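ATP-dependent DNA helicase (Mycobacterium smegmatis, PDB 5V9X) probably couples ATP hydrolysis to 3'-to-5' movement along a single DNA strand and unwinds RNA:DNA hybrids. Local coordinates at residues A481-V486 with L495-F500; V687-D692 with E857-T862; R698-S703 with P865-L870. All coordinates share one frame; numbering follows the deposited sequence.

Followed from the N terminus, the chain first meets contact 1, where helix 479-488 is joined to helix 497-508 across a connection of eight residues, a local closure within the winged-helix family region. The other two contacts come far later in sequence, with centres about 55 Å (contact 2) and about 47 Å (contact 3) from that of contact 1. Strands 684-691 and 697-702 follow each other, as do strand 854-859 and helix 865-870 more than 150 residues on. The first strand pairs with 854-859 and the second packs on the helix, so contacts 2 and 3 cross, each closing a long loop. Contact 2 adds the last strand to the edge of a mixed sheet, and contact 3 lays the C-terminal helix on that sheet, between it and the bound DNA.

Contact 1. Residues A481-V486 with L495-F500; sequences AWFDAV and LPRSAF
Phe483, on helix 479-488, meets Arg497 and Phe500 from the first turn of helix 497-508, and several kinds of interaction can be told apart. The first is between arginine and ring. Bent at its second torsion (chi2 55°), Arg497 carries CD over the middle of one face of the Phe483 ring, 3.6 Å from the centroid, in a CH-pi contact. Arg497 CZ stands off-centre, 4.5 Å from the centroid of the Phe483 ring and 32° off the normal, as a cation-pi pair. The second is aromatic. Phe483 CB and CD1 lie over a face of Phe500, CB 3.9 Å from that ring's centroid, while the two ring planes are inclined at 54°. Trp482 CD1 joins the cluster in the plane of the Phe500 ring at its edge, 3.5 Å from Phe500 CZ. The third is aliphatic: Val486 CG1 touches Leu495 CD2 at 3.7 Å. Separately, the backbone oxygen Leu495 O lies near the plane of the Phe483 ring at its edge, 3.6 Å from Phe483 CZ. The polar ends are served elsewhere. Arg497 forms salt bridges through NE with Glu501 and through NH2 with Asp480, and Trp482 NE1 is hydrogen-bonded to Thr468. No hydrogen bond joins the two segments, which are held by ring, aliphatic and cation-pi contacts, while two carboxylates pin the guanidinium and probably balance its charge.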
loop_
_atom_site.group_PDB
_atom_site.type_symbol
_atom_site.label_atom_id
_atom_site.label_comp_id
_atom_site.label_asym_id
_atom_site.label_seq_id
_atom_site.Cartn_x
_atom_site.Cartn_y
_atom_site.Cartn_z
ATOM N N ALA A 481 -25.278 15.672 14.074
ATOM C CA ALA A 481 -25.468 14.398 13.387
ATOM C C ALA A 481 -24.218 13.995 12.617
ATOM O O ALA A 481 -23.849 12.814 12.592
ATOM C CB ALA A 481 -26.675 14.480 12.453
ATOM N N TRP A 482 -23.556 14.961 11.976
ATOM C CA TRP A 482 -22.317 14.656 11.270
ATOM C C TRP A 482 -21.233 14.205 12.242
ATOM O O TRP A 482 -20.446 13.306 11.929
ATOM C CB TRP A 482 -21.865 15.874 10.460
ATOM C CG TRP A 482 -20.580 15.692 9.687
ATOM C CD1 TRP A 482 -19.531 16.565 9.637
ATOM C CD2 TRP A 482 -20.214 14.579 8.857
ATOM N NE1 TRP A 482 -18.538 16.068 8.829
ATOM C CE2 TRP A 482 -18.930 14.849 8.340
ATOM C CE3 TRP A 482 -20.843 13.380 8.502
ATOM C CZ2 TRP A 482 -18.266 13.966 7.489
ATOM C CZ3 TRP A 482 -20.182 12.506 7.658
ATOM C CH2 TRP A 482 -18.907 12.804 7.161
ATOM N N PHE A 483 -21.192 14.803 13.435
ATOM C CA PHE A 483 -20.256 14.346 14.457
ATOM C C PHE A 483 -20.619 12.950 14.954
ATOM O O PHE A 483 -19.733 12.121 15.193
ATOM C CB PHE A 483 -20.223 15.341 15.617
ATOM C CG PHE A 483 -19.217 15.004 16.684
ATOM C CD1 PHE A 483 -17.857 15.053 16.415
ATOM C CD2 PHE A 483 -19.630 14.656 17.961
ATOM C CE1 PHE A 483 -16.930 14.749 17.398
ATOM C CE2 PHE A 483 -18.706 14.354 18.946
ATOM C CZ PHE A 483 -17.356 14.400 18.664
ATOM N N ASP A 484 -21.917 12.671 15.108
ATOM C CA ASP A 484 -22.346 11.355 15.575
ATOM C C ASP A 484 -21.973 10.265 14.580
ATOM O O ASP A 484 -21.599 9.155 14.977
ATOM C CB ASP A 484 -23.853 11.349 15.827
ATOM C CG ASP A 484 -24.256 12.236 16.987
ATOM O OD1 ASP A 484 -23.472 12.351 17.954
ATOM O OD2 ASP A 484 -25.362 12.816 16.934
ATOM N N ALA A 485 -22.079 10.558 13.282
ATOM C CA ALA A 485 -21.722 9.568 12.271
ATOM C C ALA A 485 -20.212 9.398 12.175
ATOM O O ALA A 485 -19.716 8.277 12.013
ATOM C CB ALA A 485 -22.303 9.971 10.917
ATOM N N VAL A 486 -19.468 10.502 12.280
ATOM C CA VAL A 486 -18.012 10.447 12.185
ATOM C C VAL A 486 -17.435 9.554 13.277
ATOM O O VAL A 486 -16.543 8.734 13.020
ATOM C CB VAL A 486 -17.433 11.873 12.240
ATOM C CG1 VAL A 486 -15.975 11.849 12.629
ATOM C CG2 VAL A 486 -17.599 12.554 10.896
ATOM N N LEU A 495 -12.407 11.014 18.368
ATOM C CA LEU A 495 -12.253 12.384 17.893
ATOM C C LEU A 495 -12.765 13.379 18.929
ATOM O O LEU A 495 -13.959 13.345 19.273
ATOM C CB LEU A 495 -12.999 12.569 16.573
ATOM C CG LEU A 495 -12.963 13.961 15.938
ATOM C CD1 LEU A 495 -11.536 14.378 15.618
ATOM C CD2 LEU A 495 -13.825 14.000 14.685
ATOM N N PRO A 496 -11.917 14.258 19.459
ATOM C CA PRO A 496 -12.411 15.291 20.376
ATOM C C PRO A 496 -13.341 16.250 19.649
ATOM O O PRO A 496 -13.083 16.650 18.513
ATOM C CB PRO A 496 -11.131 15.994 20.847
ATOM C CG PRO A 496 -10.010 15.050 20.510
ATOM C CD PRO A 496 -10.458 14.326 19.282
ATOM N N ARG A 497 -14.441 16.612 20.316
ATOM C CA ARG A 497 -15.371 17.572 19.729
ATOM C C ARG A 497 -14.683 18.898 19.428
ATOM O O ARG A 497 -15.087 19.608 18.499
ATOM C CB ARG A 497 -16.565 17.788 20.661
ATOM C CG ARG A 497 -17.667 18.666 20.077
ATOM C CD ARG A 497 -18.152 18.125 18.740
ATOM N NE ARG A 497 -19.297 18.864 18.208
ATOM C CZ ARG A 497 -20.564 18.493 18.365
ATOM N NH1 ARG A 497 -20.854 17.392 19.044
ATOM N NH2 ARG A 497 -21.542 19.220 17.843
ATOM N N SER A 498 -13.642 19.241 20.192
ATOM C CA SER A 498 -12.884 20.456 19.910
ATOM C C SER A 498 -12.183 20.368 18.559
ATOM O O SER A 498 -12.196 21.331 17.784
ATOM C CB SER A 498 -11.872 20.712 21.028
ATOM O OG SER A 498 -10.968 19.628 21.153
ATOM N N ALA A 499 -11.568 19.219 18.257
ATOM C CA ALA A 499 -10.942 19.043 16.952
ATOM C C ALA A 499 -11.976 19.047 15.831
ATOM O O ALA A 499 -11.696 19.534 14.728
ATOM C CB ALA A 499 -10.133 17.745 16.927
ATOM N N PHE A 500 -13.168 18.512 16.092
ATOM C CA PHE A 500 -14.229 18.534 15.094
ATOM C C PHE A 500 -14.647 19.964 14.777
ATOM O O PHE A 500 -14.673 20.371 13.610
ATOM C CB PHE A 500 -15.421 17.712 15.589
ATOM C CG PHE A 500 -16.575 17.667 14.625
ATOM C CD1 PHE A 500 -16.526 16.854 13.504
ATOM C CD2 PHE A 500 -17.715 18.424 14.851
ATOM C CE1 PHE A 500 -17.587 16.805 12.619
ATOM C CE2 PHE A 500 -18.778 18.377 13.971
ATOM C CZ PHE A 500 -18.714 17.567 12.853
#

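Contact 2. Residues V687-D692 with E857-T862; sequences VERFRD and EVETAT
The guanidinium of Arg689 has acidic oxygens at its edge, near its plane: Glu859 OE1, 3.4 Å from Arg689 NH2 in a salt bridge whose N-H...O bond is weak, and Glu857 OE1 farther off, where only the opposite charges are felt. The carboxylate of Glu859 is turned 78° from the guanidinium, so the two groups do not pair in the flat, two-pronged way. The Phe690 ring has Thr860 OG1 standing obliquely to it, 3.9 Å from Phe690 CD1. On the sheet face that carries Glu688 and Val858, the glutamate chain is extended. Thr860 OG1 donates to Glu688 OE2 at 2.9 Å, arriving on the anti side of the carboxylate, 18° out of its plane. Glu688 OE1 is bonded in turn to Ser864, so both carboxylate oxygens are gripped by residues close together in the chain. Between the backbones, Val858 N gives a bond to Val687 O (3.0 Å), Val858 O accepts one from Arg689 N (3.0 Å), and Thr860 N reaches Arg689 O (2.9 Å). Such alternation is that of parallel strands, and here it attaches strand 854-859 as the outermost member of the mixed sheet in the DEAD/H-associated family region.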
loop_
_atom_site.group_PDB
_atom_site.type_symbol
_atom_site.label_atom_id
_atom_site.label_comp_id
_atom_site.label_asym_id
_atom_site.label_seq_id
_atom_site.Cartn_x
_atom_site.Cartn_y
_atom_site.Cartn_z
ATOM N N VAL A 687 29.060 1.530 13.048
ATOM C CA VAL A 687 29.359 2.889 12.620
ATOM C C VAL A 687 30.661 2.840 11.833
ATOM O O VAL A 687 31.723 2.528 12.384
ATOM C CB VAL A 687 29.448 3.851 13.811
ATOM C CG1 VAL A 687 29.931 5.212 13.351
ATOM C CG2 VAL A 687 28.090 3.965 14.487
ATOM N N GLU A 688 30.580 3.140 10.541
ATOM C CA GLU A 688 31.706 3.027 9.625
ATOM C C GLU A 688 32.145 4.416 9.192
ATOM O O GLU A 688 31.307 5.255 8.848
ATOM C CB GLU A 688 31.330 2.180 8.409
ATOM C CG GLU A 688 32.398 2.119 7.338
ATOM C CD GLU A 688 32.050 1.139 6.240
ATOM O OE1 GLU A 688 31.008 0.460 6.356
ATOM O OE2 GLU A 688 32.819 1.048 5.262
ATOM N N ARG A 689 33.453 4.654 9.208
ATOM C CA ARG A 689 34.007 5.956 8.871
ATOM C C ARG A 689 35.112 5.804 7.836
ATOM O O ARG A 689 35.911 4.865 7.895
ATOM C CB ARG A 689 34.550 6.667 10.116
ATOM C CG ARG A 689 35.030 8.084 9.858
ATOM C CD ARG A 689 35.534 8.764 11.124
ATOM N NE ARG A 689 36.546 7.969 11.818
ATOM C CZ ARG A 689 36.305 7.240 12.903
ATOM N NH1 ARG A 689 35.086 7.207 13.422
ATOM N NH2 ARG A 689 37.281 6.545 13.471
ATOM N N PHE A 690 35.141 6.733 6.886
ATOM C CA PHE A 690 36.201 6.811 5.891
ATOM C C PHE A 690 36.255 8.243 5.382
ATOM O O PHE A 690 35.343 9.039 5.619
ATOM C CB PHE A 690 35.978 5.815 4.745
ATOM C CG PHE A 690 34.648 5.964 4.054
ATOM C CD1 PHE A 690 33.548 5.233 4.474
ATOM C CD2 PHE A 690 34.501 6.825 2.977
ATOM C CE1 PHE A 690 32.324 5.362 3.840
ATOM C CE2 PHE A 690 33.280 6.960 2.341
ATOM C CZ PHE A 690 32.191 6.227 2.772
ATOM N N ARG A 691 37.339 8.568 4.687
ATOM C CA ARG A 691 37.504 9.890 4.101
ATOM C C ARG A 691 37.233 9.829 2.605
ATOM O O ARG A 691 37.599 8.860 1.933
ATOM C CB ARG A 691 38.904 10.448 4.363
ATOM C CG ARG A 691 40.037 9.610 3.808
ATOM C CD ARG A 691 41.363 10.337 3.947
ATOM N NE ARG A 691 41.632 10.718 5.330
ATOM C CZ ARG A 691 42.241 9.934 6.214
ATOM N NH1 ARG A 691 42.446 10.361 7.453
ATOM N NH2 ARG A 691 42.646 8.722 5.859
ATOM N N ASP A 692 36.573 10.863 2.094
ATOM C CA ASP A 692 36.276 10.944 0.675
ATOM C C ASP A 692 37.562 11.121 -0.127
ATOM O O ASP A 692 38.614 11.485 0.406
ATOM C CB ASP A 692 35.328 12.110 0.393
ATOM C CG ASP A 692 34.443 11.867 -0.811
ATOM O OD1 ASP A 692 33.297 12.362 -0.814
ATOM O OD2 ASP A 692 34.885 11.166 -1.745
ATOM N N GLU A 857 32.468 0.876 16.365
ATOM C CA GLU A 857 33.124 1.867 15.522
ATOM C C GLU A 857 34.226 1.190 14.723
ATOM O O GLU A 857 35.022 0.423 15.277
ATOM C CB GLU A 857 33.718 3.004 16.353
ATOM C CG GLU A 857 32.781 3.613 17.368
ATOM C CD GLU A 857 33.315 4.915 17.940
ATOM O OE1 GLU A 857 34.035 5.633 17.212
ATOM O OE2 GLU A 857 33.021 5.218 19.116
ATOM N N VAL A 858 34.275 1.474 13.427
ATOM C CA VAL A 858 35.320 0.951 12.556
ATOM C C VAL A 858 35.650 2.008 11.513
ATOM O O VAL A 858 34.765 2.719 11.028
ATOM C CB VAL A 858 34.900 -0.383 11.897
ATOM C CG1 VAL A 858 33.671 -0.195 11.013
ATOM C CG2 VAL A 858 36.056 -0.986 11.108
ATOM N N GLU A 859 36.935 2.135 11.197
ATOM C CA GLU A 859 37.402 3.003 10.128
ATOM C C GLU A 859 37.895 2.141 8.976
ATOM O O GLU A 859 38.716 1.239 9.177
ATOM C CB GLU A 859 38.514 3.937 10.612
ATOM C CG GLU A 859 39.111 4.792 9.506
ATOM C CD GLU A 859 40.028 5.877 10.032
ATOM O OE1 GLU A 859 39.844 6.300 11.194
ATOM O OE2 GLU A 859 40.934 6.305 9.286
ATOM N N THR A 860 37.387 2.413 7.780
ATOM C CA THR A 860 37.718 1.645 6.592
ATOM C C THR A 860 38.487 2.512 5.604
ATOM O O THR A 860 38.313 3.733 5.556
ATOM C CB THR A 860 36.453 1.092 5.926
ATOM O OG1 THR A 860 35.449 2.115 5.880
ATOM C CG2 THR A 860 35.918 -0.100 6.706
ATOM N N ALA A 861 39.356 1.866 4.823
ATOM C CA ALA A 861 40.086 2.579 3.782
ATOM C C ALA A 861 39.213 2.846 2.566
ATOM O O ALA A 861 39.409 3.850 1.872
ATOM C CB ALA A 861 41.329 1.785 3.373
ATOM N N THR A 862 38.250 1.969 2.300
ATOM C CA THR A 862 37.313 2.085 1.196
ATOM C C THR A 862 35.964 1.565 1.670
ATOM O O THR A 862 35.909 0.665 2.517
ATOM C CB THR A 862 37.797 1.302 -0.039
ATOM O OG1 THR A 862 36.858 1.441 -1.112
ATOM C CG2 THR A 862 37.983 -0.173 0.290
#

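Contact 3. Residues R698-S703 with P865-L870; sequences RVILHS and PFAASL. With nucleotides of chain B.
Ala867 N is approached by two groups, Ser864 OG and His702 NE2, but only the serine hydroxyl makes a hydrogen bond with it. His702 NE2 lies 3.4 Å from Ala867 N, at an angle too poor for one. This happens where helix 865-870 packs across strand 697-702 of the mixed sheet, the axes of 698-702 and 865-870 at 103° to each other. The edge of the His702 ring faces the start of the helix: His702 CD2 lies 3.4 Å from Phe866 CB, with that carbon in the ring plane. His702 ND1 makes a weak hydrogen bond to Val686 O on the adjoining strand, which may help to set the ring's rotation. Ile700 supplies the apolar part. With CG1 anti to the carbonyl carbon and the chain extended beyond it, Ile700 CD1 reaches Ala867 CB at 3.6 Å, while the CG2 branch meets Leu870 CD1, also at 3.6 Å, the two side chains passing alongside in opposite senses. Ala868 and Ser869 of the same helix approach the bound single strand. Without a clear hydrogen bond in either case, Ala868 O comes within 3.4 Å of N1 of DA2 of chain B, and Ser869 OG, itself hydrogen-bonded to Thr434 OG1, within 3.6 Å of N4 of DC3 of chain B.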
loop_
_atom_site.group_PDB
_atom_site.type_symbol
_atom_site.label_atom_id
_atom_site.label_comp_id
_atom_site.label_asym_id
_atom_site.label_seq_id
_atom_site.Cartn_x
_atom_site.Cartn_y
_atom_site.Cartn_z
ATOM N N ARG A 698 33.231 10.757 6.120
ATOM C CA ARG A 698 31.906 10.183 5.918
ATOM C C ARG A 698 31.674 9.121 6.979
ATOM O O ARG A 698 32.389 8.115 7.020
ATOM C CB ARG A 698 31.759 9.590 4.514
ATOM C CG ARG A 698 30.983 10.484 3.566
ATOM C CD ARG A 698 30.819 9.857 2.193
ATOM N NE ARG A 698 29.968 10.676 1.335
ATOM C CZ ARG A 698 30.378 11.771 0.704
ATOM N NH1 ARG A 698 31.631 12.186 0.836
ATOM N NH2 ARG A 698 29.536 12.457 -0.055
ATOM N N VAL A 699 30.681 9.348 7.834
ATOM C CA VAL A 699 30.357 8.454 8.939
ATOM C C VAL A 699 28.993 7.840 8.662
ATOM O O VAL A 699 27.987 8.556 8.577
ATOM C CB VAL A 699 30.372 9.192 10.285
ATOM C CG1 VAL A 699 30.207 8.209 11.427
ATOM C CG2 VAL A 699 31.661 9.985 10.439
ATOM N N ILE A 700 28.956 6.518 8.530
ATOM C CA ILE A 700 27.752 5.786 8.159
ATOM C C ILE A 700 27.309 4.938 9.341
ATOM O O ILE A 700 28.109 4.181 9.904
ATOM C CB ILE A 700 27.991 4.910 6.918
ATOM C CG1 ILE A 700 28.313 5.782 5.704
ATOM C CG2 ILE A 700 26.779 4.039 6.643
ATOM C CD1 ILE A 700 28.684 4.995 4.470
ATOM N N LEU A 701 26.040 5.066 9.718
ATOM C CA LEU A 701 25.434 4.190 10.711
ATOM C C LEU A 701 24.757 3.038 9.984
ATOM O O LEU A 701 23.925 3.263 9.102
ATOM C CB LEU A 701 24.422 4.942 11.576
ATOM C CG LEU A 701 23.540 4.066 12.473
ATOM C CD1 LEU A 701 24.384 3.239 13.437
ATOM C CD2 LEU A 701 22.525 4.910 13.228
ATOM N N HIS A 702 25.122 1.813 10.342
ATOM C CA HIS A 702 24.532 0.622 9.751
ATOM C C HIS A 702 23.504 0.036 10.710
ATOM O O HIS A 702 23.824 -0.258 11.867
ATOM C CB HIS A 702 25.605 -0.415 9.428
ATOM C CG HIS A 702 26.488 -0.049 8.275
ATOM N ND1 HIS A 702 27.446 0.937 8.355
ATOM C CD2 HIS A 702 26.570 -0.551 7.021
ATOM C CE1 HIS A 702 28.078 1.031 7.199
ATOM N NE2 HIS A 702 27.564 0.140 6.371
ATOM N N SER A 703 22.275 -0.134 10.224
ATOM C CA SER A 703 21.153 -0.631 11.010
ATOM C C SER A 703 20.023 -1.019 10.069
ATOM O O SER A 703 19.708 -0.264 9.142
ATOM C CB SER A 703 20.673 0.425 12.007
ATOM O OG SER A 703 19.318 0.212 12.366
ATOM N N PRO A 865 30.931 -3.278 1.508
ATOM C CA PRO A 865 29.785 -3.565 0.629
ATOM C C PRO A 865 28.487 -2.912 1.080
ATOM O O PRO A 865 27.745 -2.380 0.243
ATOM C CB PRO A 865 29.696 -5.096 0.672
ATOM C CG PRO A 865 31.088 -5.538 0.918
ATOM C CD PRO A 865 31.695 -4.498 1.830
ATOM N N PHE A 866 28.194 -2.931 2.384
ATOM C CA PHE A 866 26.969 -2.302 2.872
ATOM C C PHE A 866 27.024 -0.789 2.712
ATOM O O PHE A 866 26.029 -0.161 2.331
ATOM C CB PHE A 866 26.726 -2.671 4.336
ATOM C CG PHE A 866 26.199 -4.066 4.539
ATOM C CD1 PHE A 866 26.266 -5.011 3.528
ATOM C CD2 PHE A 866 25.621 -4.426 5.744
ATOM C CE1 PHE A 866 25.778 -6.290 3.719
ATOM C CE2 PHE A 866 25.129 -5.702 5.941
ATOM C CZ PHE A 866 25.207 -6.635 4.927
ATOM N N ALA A 867 28.177 -0.185 3.009
ATOM C CA ALA A 867 28.332 1.251 2.813
ATOM C C ALA A 867 28.237 1.615 1.339
ATOM O O ALA A 867 27.629 2.630 0.982
ATOM C CB ALA A 867 29.666 1.720 3.396
ATOM N N ALA A 868 28.831 0.794 0.469
ATOM C CA ALA A 868 28.743 1.041 -0.967
ATOM C C ALA A 868 27.297 1.023 -1.441
ATOM O O ALA A 868 26.908 1.824 -2.299
ATOM C CB ALA A 868 29.568 0.004 -1.729
ATOM N N SER A 869 26.485 0.120 -0.891
ATOM C CA SER A 869 25.084 0.036 -1.293
ATOM C C SER A 869 24.318 1.293 -0.895
ATOM O O SER A 869 23.507 1.808 -1.676
ATOM C CB SER A 869 24.442 -1.206 -0.677
ATOM O OG SER A 869 23.101 -1.364 -1.107
ATOM N N LEU A 870 24.562 1.802 0.317
ATOM C CA LEU A 870 23.882 3.012 0.769
ATOM C C LEU A 870 24.254 4.207 -0.097
ATOM O O LEU A 870 23.415 5.075 -0.368
ATOM C CB LEU A 870 24.216 3.286 2.235
ATOM C CG LEU A 870 23.677 2.274 3.244
ATOM C CD1 LEU A 870 24.115 2.639 4.650
ATOM C CD2 LEU A 870 22.161 2.189 3.159
ATOM P P DA B 2 30.083 -1.551 -13.792
ATOM O OP1 DA B 2 30.243 -2.894 -14.393
ATOM O OP2 DA B 2 29.844 -0.379 -14.663
ATOM O "O5'" DA B 2 28.911 -1.608 -12.699
ATOM C "C5'" DA B 2 27.568 -1.290 -13.069
ATOM C "C4'" DA B 2 26.575 -1.939 -12.118
ATOM O "O4'" DA B 2 27.078 -1.849 -10.760
ATOM C "C3'" DA B 2 25.193 -1.290 -12.082
ATOM O "O3'" DA B 2 24.206 -2.262 -11.749
ATOM C "C2'" DA B 2 25.357 -0.276 -10.962
ATOM C "C1'" DA B 2 26.184 -1.085 -9.977
ATOM N N9 DA B 2 26.956 -0.263 -9.054
ATOM C C8 DA B 2 27.807 0.758 -9.371
ATOM N N7 DA B 2 28.366 1.323 -8.328
ATOM C C5 DA B 2 27.846 0.622 -7.251
ATOM C C6 DA B 2 28.044 0.733 -5.861
ATOM N N6 DA B 2 28.857 1.636 -5.303
ATOM N N1 DA B 2 27.370 -0.122 -5.063
ATOM C C2 DA B 2 26.557 -1.025 -5.626
ATOM N N3 DA B 2 26.291 -1.224 -6.916
ATOM C C4 DA B 2 26.975 -0.359 -7.682
ATOM P P DC B 3 22.820 -2.325 -12.560
ATOM O OP1 DC B 3 22.642 -3.720 -13.018
ATOM O OP2 DC B 3 22.824 -1.222 -13.545
ATOM O "O5'" DC B 3 21.694 -2.029 -11.459
ATOM C "C5'" DC B 3 20.362 -2.499 -11.677
ATOM C "C4'" DC B 3 19.359 -1.806 -10.763
ATOM O "O4'" DC B 3 19.747 -1.980 -9.374
ATOM C "C3'" DC B 3 19.197 -0.299 -10.977
ATOM O "O3'" DC B 3 17.815 0.054 -10.901
ATOM C "C2'" DC B 3 19.982 0.295 -9.809
ATOM C "C1'" DC B 3 19.709 -0.732 -8.723
ATOM N N1 DC B 3 20.722 -0.738 -7.629
ATOM C C2 DC B 3 20.392 -0.212 -6.374
ATOM O O2 DC B 3 19.261 0.255 -6.192
ATOM N N3 DC B 3 21.324 -0.230 -5.389
ATOM C C4 DC B 3 22.533 -0.744 -5.623
ATOM N N4 DC B 3 23.419 -0.739 -4.623
ATOM C C5 DC B 3 22.886 -1.284 -6.896
ATOM C C6 DC B 3 21.959 -1.263 -7.857
#